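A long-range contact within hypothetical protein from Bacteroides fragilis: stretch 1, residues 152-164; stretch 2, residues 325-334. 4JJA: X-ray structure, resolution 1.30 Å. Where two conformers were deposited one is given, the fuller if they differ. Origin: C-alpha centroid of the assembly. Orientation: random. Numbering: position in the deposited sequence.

Stretch 1 152-164: GPILDMKYKSGVG
Stretch 2 (325-334) FELLVGTDYV

The contact between residues 152-164 and 325-334 illustrates how an irregular loop packs on the C-terminal end of a helix: one direct hydrogen bond and bridging waters serve carbonyls at the helix end, while a tyrosine and apolar side chains fill the space between.

The helix spans 325-329, with V329 N to F325 O at 3.0 Å and G330 N to E326 O at 2.8 Å, and is broken at G330, whose phi/psi of 95/3 suits glycine. Here the backbones come closest in register, the CA atoms of L155 and G330 lying 4.4 Å apart; Y159 CA lies 5.3 Å from L327 CA and V163 CA 6.6 Å from L328 CA, so from L155 to Y159 the loop runs back along the helix end. An ideal CB on G330 would sit a tight 3.4 Å from L155 CA. The G330 carbonyl accepts the direct hydrogen bond, D156 N to G330 O, at 3.0 Å and a nearly linear 170°.

The loop reaches this point in extended conformation, P153 to D156 having phi from -61 to -71 and psi from 122 to 148. P153, with a C-gamma exo ring, directs CG to V329 O (3.6 Å) and to T331 CG2 (3.7 Å). L155 (chi1 t, chi2 p) starts sideways, yet its CD1 comes within 3.6 Å of G330 CA. The chain then folds through a 3-10 segment at 157-158, where K158 N donates to D156 OD1 at 2.9 Å and Y159 N to D156 O at 2.9 Å.

That fold delivers Y159, which gives more area to the contact than any other residue. With chi1 m (-59°) and chi2 -49°, its ring receives E326 CB over one face, 3.9 Å from the centroid and 12° off the normal, a CH-pi contact. G330 O lies at the ring edge, 3.6 Å from Y159 CD2, and Y159 OH reaches D332 CB at 3.4 Å. At the base of the side chain, Y159 CB packs on L327 CD2 at 3.8 Å, L327 being an m,t rotamer.

Farther along, a type I turn from S161 to G164 brings V163 toward the helix, V163 N donating a hydrogen bond to S161 OG at 2.9 Å. V163 (chi1 m) sets CG2 against L327 CB at 4.0 Å and L328 CD2 at 3.9 Å; the L328 CA-to-CB bond points away, but its m,t side chain ends nearer the loop.

Water adds further polar links. Water 1 donates to Y159 O (2.7 Å) and L327 O (2.8 Å) and accepts from S161 OG (2.6 Å), tying turn to helix. Water 2 lies 2.7 Å from V163 O and 2.9 Å from L327 O. L327 O is thus hydrogen-bonded to water yet also packs 3.7 Å from V163 CG2, whereas G330 O accepts its hydrogen bond directly from D156 N.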

ATOM      1  N   GLY A 152      -0.158  -7.319 -12.795  1.00  8.15           N
ATOM      2  CA  GLY A 152      -1.472  -6.759 -13.012  1.00  8.26           C
ATOM      3  C   GLY A 152      -1.492  -5.705 -14.122  1.00  8.49           C
ATOM      4  O   GLY A 152      -0.458  -5.214 -14.548  1.00  9.45           O
ATOM      5  N   PRO A 153      -2.698  -5.387 -14.618  1.00  9.25           N
ATOM      6  CA  PRO A 153      -2.828  -4.354 -15.614  1.00 10.67           C
ATOM      7  C   PRO A 153      -2.344  -3.000 -15.113  1.00  9.80           C
ATOM      8  O   PRO A 153      -2.533  -2.682 -13.932  1.00  9.69           O
ATOM      9  CB  PRO A 153      -4.346  -4.294 -15.876  1.00 12.30           C
ATOM     10  CG  PRO A 153      -4.945  -5.389 -15.206  1.00 12.87           C
ATOM     11  CD  PRO A 153      -3.995  -5.879 -14.158  1.00 10.21           C
ATOM     12  N   ILE A 154      -1.802  -2.187 -16.005  1.00 10.16           N
ATOM     13  CA  ILE A 154      -1.598  -0.774 -15.706  1.00 10.19           C
ATOM     14  C   ILE A 154      -2.969  -0.119 -15.602  1.00  9.18           C
ATOM     15  O   ILE A 154      -3.838  -0.356 -16.429  1.00 11.59           O
ATOM     16  CB  ILE A 154      -0.697  -0.096 -16.769  1.00 10.71           C
ATOM     17  CG1 ILE A 154       0.756  -0.694 -16.745  1.00 13.18           C
ATOM     18  CG2 ILE A 154      -0.655   1.414 -16.585  1.00 13.82           C
ATOM     19  CD1 ILE A 154       1.662  -0.306 -17.922  1.00 18.96           C
ATOM     20  N   LEU A 155      -3.136   0.751 -14.618  1.00  8.78           N
ATOM     21  CA  LEU A 155      -4.396   1.426 -14.418  1.00  8.31           C
ATOM     22  C   LEU A 155      -4.727   2.320 -15.604  1.00  9.79           C
ATOM     23  O   LEU A 155      -3.958   3.206 -15.930  1.00 10.91           O
ATOM     24  CB  LEU A 155      -4.341   2.265 -13.162  1.00  8.16           C
ATOM     25  CG  LEU A 155      -5.573   3.049 -12.782  1.00  8.43           C
ATOM     26  CD1 LEU A 155      -6.801   2.189 -12.613  1.00  9.87           C
ATOM     27  CD2 LEU A 155      -5.285   3.837 -11.525  1.00 10.98           C
ATOM     28  N   ASP A 156      -5.883   2.073 -16.221  1.00 10.03           N
ATOM     29  CA  ASP A 156      -6.457   2.957 -17.228  1.00 10.59           C
ATOM     30  C   ASP A 156      -6.929   4.198 -16.508  1.00 11.47           C
ATOM     31  O   ASP A 156      -7.656   4.128 -15.532  1.00 11.41           O
ATOM     32  CB  ASP A 156      -7.592   2.259 -17.981  1.00 13.23           C
ATOM     33  CG  ASP A 156      -8.096   3.034 -19.191  1.00 16.78           C
ATOM     34  OD1 ASP A 156      -8.219   4.252 -19.110  1.00 17.26           O
ATOM     35  OD2 ASP A 156      -8.409   2.337 -20.188  1.00 25.09           O
HETATM   36  N   MSE A 157      -6.494   5.352 -16.963  1.00 12.24           N
HETATM   37  CA  MSE A 157      -6.839   6.528 -16.201  0.66 13.83           C
HETATM   38  C   MSE A 157      -8.322   6.957 -16.333  1.00 11.82           C
HETATM   39  O   MSE A 157      -8.757   7.770 -15.535  1.00 12.70           O
HETATM   40  CB  MSE A 157      -5.798   7.640 -16.373  0.66 15.77           C
HETATM   41  CG  MSE A 157      -4.349   7.180 -15.963  0.66 17.32           C
HETATM   42 SE   MSE A 157      -4.141   6.556 -14.133  0.50 18.00          SE
HETATM   43  CE  MSE A 157      -3.865   8.264 -13.371  0.66 20.05           C
ATOM     44  N   LYS A 158      -9.111   6.278 -17.179  0.50 10.33           N
ATOM     45  CA  LYS A 158     -10.594   6.324 -17.064  0.50 10.55           C
ATOM     46  C   LYS A 158     -11.090   5.907 -15.688  0.50 10.22           C
ATOM     47  O   LYS A 158     -12.156   6.287 -15.258  0.50  9.78           O
ATOM     48  CB  LYS A 158     -11.309   5.528 -18.160  0.50 11.59           C
ATOM     49  CG  LYS A 158     -11.237   4.046 -18.110  0.50 12.87           C
ATOM     50  CD  LYS A 158     -11.912   3.448 -19.352  0.50 15.77           C
ATOM     51  CE  LYS A 158     -13.416   3.504 -19.227  0.50 19.08           C
ATOM     52  NZ  LYS A 158     -14.156   2.745 -20.302  0.50 22.78           N
ATOM     53  N   TYR A 159     -10.276   5.121 -15.004  1.00  9.08           N
ATOM     54  CA  TYR A 159     -10.587   4.496 -13.737  1.00  8.89           C
ATOM     55  C   TYR A 159      -9.778   5.065 -12.607  1.00  9.52           C
ATOM     56  O   TYR A 159      -9.756   4.466 -11.521  1.00 10.28           O
ATOM     57  CB  TYR A 159     -10.442   2.984 -13.816  1.00  9.12           C
ATOM     58  CG  TYR A 159     -11.302   2.303 -14.831  1.00  9.38           C
ATOM     59  CD1 TYR A 159     -12.644   2.559 -14.912  1.00 10.47           C
ATOM     60  CD2 TYR A 159     -10.798   1.336 -15.670  1.00 12.32           C
ATOM     61  CE1 TYR A 159     -13.445   1.941 -15.867  1.00 10.64           C
ATOM     62  CE2 TYR A 159     -11.597   0.711 -16.602  1.00 12.24           C
ATOM     63  CZ  TYR A 159     -12.921   0.987 -16.684  1.00 11.90           C
ATOM     64  OH  TYR A 159     -13.672   0.348 -17.670  1.00 16.23           O
ATOM     65  N   LYS A 160      -9.110   6.195 -12.786  1.00 10.15           N
ATOM     66  CA  LYS A 160      -8.406   6.822 -11.672  0.60 10.77           C
ATOM     67  C   LYS A 160      -9.396   7.094 -10.534  1.00 11.09           C
ATOM     68  O   LYS A 160     -10.518   7.578 -10.771  1.00 12.66           O
ATOM     69  CB  LYS A 160      -7.762   8.135 -12.098  0.60 11.67           C
ATOM     70  CG  LYS A 160      -7.046   8.858 -10.973  0.60 12.34           C
ATOM     71  CD  LYS A 160      -6.517  10.160 -11.475  0.60 14.39           C
ATOM     72  CE  LYS A 160      -5.586  10.849 -10.489  0.60 16.53           C
ATOM     73  NZ  LYS A 160      -6.282  11.182  -9.246  0.60 21.62           N
ATOM     74  N   SER A 161      -9.006   6.847  -9.287  1.00 11.80           N
ATOM     75  CA  SER A 161      -9.951   6.989  -8.191  1.00 13.05           C
ATOM     76  C   SER A 161      -9.230   7.127  -6.860  1.00 14.24           C
ATOM     77  O   SER A 161      -8.000   7.059  -6.812  1.00 13.45           O
ATOM     78  CB  SER A 161     -10.888   5.800  -8.130  1.00 14.17           C
ATOM     79  OG  SER A 161     -10.240   4.695  -7.552  1.00 13.03           O
ATOM     80  N   GLY A 162     -10.022   7.085  -5.790  1.00 15.81           N
ATOM     81  CA  GLY A 162      -9.500   6.979  -4.457  1.00 16.18           C
ATOM     82  C   GLY A 162      -8.706   5.745  -4.146  1.00 14.40           C
ATOM     83  O   GLY A 162      -7.981   5.721  -3.147  1.00 15.91           O
ATOM     84  N   VAL A 163      -8.884   4.702  -4.949  1.00 12.40           N
ATOM     85  CA  VAL A 163      -8.142   3.462  -4.755  1.00 11.15           C
ATOM     86  C   VAL A 163      -7.156   3.200  -5.930  1.00  9.01           C
ATOM     87  O   VAL A 163      -6.688   2.093  -6.109  1.00  9.52           O
ATOM     88  CB  VAL A 163      -9.096   2.239  -4.553  1.00 13.49           C
ATOM     89  CG1 VAL A 163      -9.999   2.371  -3.309  1.00 15.06           C
ATOM     90  CG2 VAL A 163      -9.936   1.958  -5.811  1.00 13.56           C
ATOM     91  N   GLY A 164      -6.761   4.230  -6.660  1.00  9.26           N
ATOM     92  CA  GLY A 164      -5.831   4.094  -7.777  1.00  9.98           C
ATOM     93  C   GLY A 164      -5.437   5.438  -8.358  1.00  8.95           C
ATOM     94  O   GLY A 164      -6.207   6.058  -9.113  1.00 11.06           O
ATOM     95  N   PHE A 325     -15.514  -2.673  -9.193  1.00  7.67           N
ATOM     96  CA  PHE A 325     -14.498  -3.668  -9.439  1.00  7.76           C
ATOM     97  C   PHE A 325     -13.400  -3.101 -10.372  1.00  7.46           C
ATOM     98  O   PHE A 325     -12.224  -3.326 -10.131  1.00  8.24           O
ATOM     99  CB  PHE A 325     -15.170  -4.906 -10.024  1.00  8.80           C
ATOM    100  CG  PHE A 325     -14.246  -6.029 -10.372  1.00  7.64           C
ATOM    101  CD1 PHE A 325     -13.695  -6.806  -9.379  1.00  8.99           C
ATOM    102  CD2 PHE A 325     -13.905  -6.268 -11.665  1.00  9.49           C
ATOM    103  CE1 PHE A 325     -12.833  -7.829  -9.692  1.00 10.64           C
ATOM    104  CE2 PHE A 325     -13.064  -7.280 -12.014  1.00 10.02           C
ATOM    105  CZ  PHE A 325     -12.496  -8.081 -11.032  1.00 10.71           C
ATOM    106  N   GLU A 326     -13.807  -2.372 -11.402  1.00  7.58           N
ATOM    107  CA  GLU A 326     -12.871  -1.833 -12.367  1.00  8.40           C
ATOM    108  C   GLU A 326     -11.902  -0.829 -11.760  1.00  8.39           C
ATOM    109  O   GLU A 326     -10.782  -0.652 -12.251  1.00  8.83           O
ATOM    110  CB  GLU A 326     -13.594  -1.245 -13.562  1.00  9.53           C
ATOM    111  CG  GLU A 326     -14.031  -2.268 -14.600  1.00 10.15           C
ATOM    112  CD  GLU A 326     -15.083  -3.237 -14.180  1.00  9.62           C
ATOM    113  OE1 GLU A 326     -15.829  -2.968 -13.199  1.00 10.54           O
ATOM    114  OE2 GLU A 326     -15.217  -4.269 -14.851  1.00 10.87           O
ATOM    115  N   LEU A 327     -12.351  -0.114 -10.716  1.00  7.72           N
ATOM    116  CA  LEU A 327     -11.466   0.805 -10.049  1.00  7.59           C
ATOM    117  C   LEU A 327     -10.309   0.111  -9.324  1.00  7.22           C
ATOM    118  O   LEU A 327      -9.225   0.672  -9.192  1.00  8.00           O
ATOM    119  CB  LEU A 327     -12.229   1.738  -9.106  1.00  8.26           C
ATOM    120  CG  LEU A 327     -13.406   2.505  -9.760  1.00  8.82           C
ATOM    121  CD1 LEU A 327     -14.074   3.454  -8.747  1.00 10.68           C
ATOM    122  CD2 LEU A 327     -12.989   3.287 -11.002  1.00 10.89           C
ATOM    123  N   LEU A 328     -10.559  -1.116  -8.874  1.00  8.26           N
ATOM    124  CA  LEU A 328      -9.543  -1.957  -8.235  1.00  7.60           C
ATOM    125  C   LEU A 328      -8.639  -2.638  -9.258  1.00  7.70           C
ATOM    126  O   LEU A 328      -7.432  -2.557  -9.157  1.00  8.82           O
ATOM    127  CB  LEU A 328     -10.185  -2.979  -7.296  1.00  8.64           C
ATOM    128  CG  LEU A 328     -10.885  -2.397  -6.061  1.00  9.90           C
ATOM    129  CD1 LEU A 328     -11.771  -3.471  -5.391  1.00 14.65           C
ATOM    130  CD2 LEU A 328      -9.899  -1.854  -5.049  1.00 12.03           C
ATOM    131  N   VAL A 329      -9.248  -3.281 -10.264  1.00  8.72           N
ATOM    132  CA  VAL A 329      -8.437  -4.052 -11.217  0.50  9.33           C
ATOM    133  C   VAL A 329      -7.780  -3.193 -12.267  1.00  9.13           C
ATOM    134  O   VAL A 329      -6.671  -3.496 -12.714  1.00 10.90           O
ATOM    135  CB  VAL A 329      -9.204  -5.180 -11.915  0.50 10.14           C
ATOM    136  CG1 VAL A 329      -9.429  -6.250 -10.917  0.50 11.78           C
ATOM    137  CG2 VAL A 329     -10.524  -4.742 -12.503  0.50 11.71           C
ATOM    138  N   GLY A 330      -8.447  -2.101 -12.656  1.00  9.43           N
ATOM    139  CA  GLY A 330      -7.855  -1.085 -13.524  1.00  9.41           C
ATOM    140  C   GLY A 330      -8.109  -1.177 -15.006  1.00  8.96           C
ATOM    141  O   GLY A 330      -7.610  -0.378 -15.755  1.00  9.90           O
ATOM    142  N   THR A 331      -8.909  -2.158 -15.403  1.00  9.78           N
ATOM    143  CA  THR A 331      -9.255  -2.384 -16.812  1.00  9.46           C
ATOM    144  C   THR A 331     -10.588  -3.102 -16.855  1.00 10.26           C
ATOM    145  O   THR A 331     -11.012  -3.732 -15.881  1.00 10.68           O
ATOM    146  CB  THR A 331      -8.186  -3.250 -17.508  1.00 12.15           C
ATOM    147  OG1 THR A 331      -8.508  -3.280 -18.872  1.00 16.89           O
ATOM    148  CG2 THR A 331      -8.122  -4.678 -16.984  1.00 13.65           C
ATOM    149  N   ASP A 332     -11.266  -2.991 -17.983  1.00 10.22           N
ATOM    150  CA  ASP A 332     -12.566  -3.578 -18.176  1.00 11.76           C
ATOM    151  C   ASP A 332     -12.557  -5.041 -18.600  1.00 10.10           C
ATOM    152  O   ASP A 332     -13.575  -5.709 -18.512  1.00 10.74           O
ATOM    153  CB  ASP A 332     -13.400  -2.742 -19.175  1.00 13.35           C
ATOM    154  CG  ASP A 332     -12.884  -2.731 -20.544  1.00 17.86           C
ATOM    155  OD1 ASP A 332     -11.860  -3.328 -20.877  1.00 22.61           O
ATOM    156  OD2 ASP A 332     -13.570  -2.053 -21.379  1.00 26.15           O
ATOM    157  N   TYR A 333     -11.414  -5.581 -19.020  1.00  9.92           N
ATOM    158  CA  TYR A 333     -11.465  -6.920 -19.636  1.00 10.22           C
ATOM    159  C   TYR A 333     -11.496  -8.029 -18.618  1.00  9.36           C
ATOM    160  O   TYR A 333     -11.854  -9.144 -18.966  1.00 10.62           O
ATOM    161  CB  TYR A 333     -10.369  -7.151 -20.645  1.00 10.27           C
ATOM    162  CG  TYR A 333      -8.938  -7.115 -20.144  1.00  9.68           C
ATOM    163  CD1 TYR A 333      -8.425  -8.139 -19.329  1.00  9.46           C
ATOM    164  CD2 TYR A 333      -8.063  -6.103 -20.525  1.00  9.98           C
ATOM    165  CE1 TYR A 333      -7.102  -8.138 -18.920  1.00 10.93           C
ATOM    166  CE2 TYR A 333      -6.746  -6.109 -20.117  1.00 10.22           C
ATOM    167  CZ  TYR A 333      -6.256  -7.122 -19.310  1.00  9.93           C
ATOM    168  OH  TYR A 333      -4.942  -7.117 -18.909  1.00 12.20           O
ATOM    169  N   VAL A 334     -11.109  -7.795 -17.357  1.00  9.51           N
ATOM    170  CA  VAL A 334     -11.104  -8.864 -16.382  1.00  9.35           C
ATOM    171  C   VAL A 334     -12.520  -9.369 -16.097  1.00  9.10           C
ATOM    172  O   VAL A 334     -12.793 -10.585 -16.191  1.00 10.27           O
ATOM    173  CB  VAL A 334     -10.348  -8.484 -15.105  1.00  9.19           C
ATOM    174  CG1 VAL A 334     -10.480  -9.561 -14.006  1.00 10.45           C
ATOM    175  CG2 VAL A 334      -8.874  -8.183 -15.405  1.00 10.95           C
TER
HETATM  176  O   HOH W   1      -8.724   3.384  -9.276  1.00  8.99           O
HETATM  177  O   HOH W   2      -6.428   0.520  -8.335  1.00  9.42           O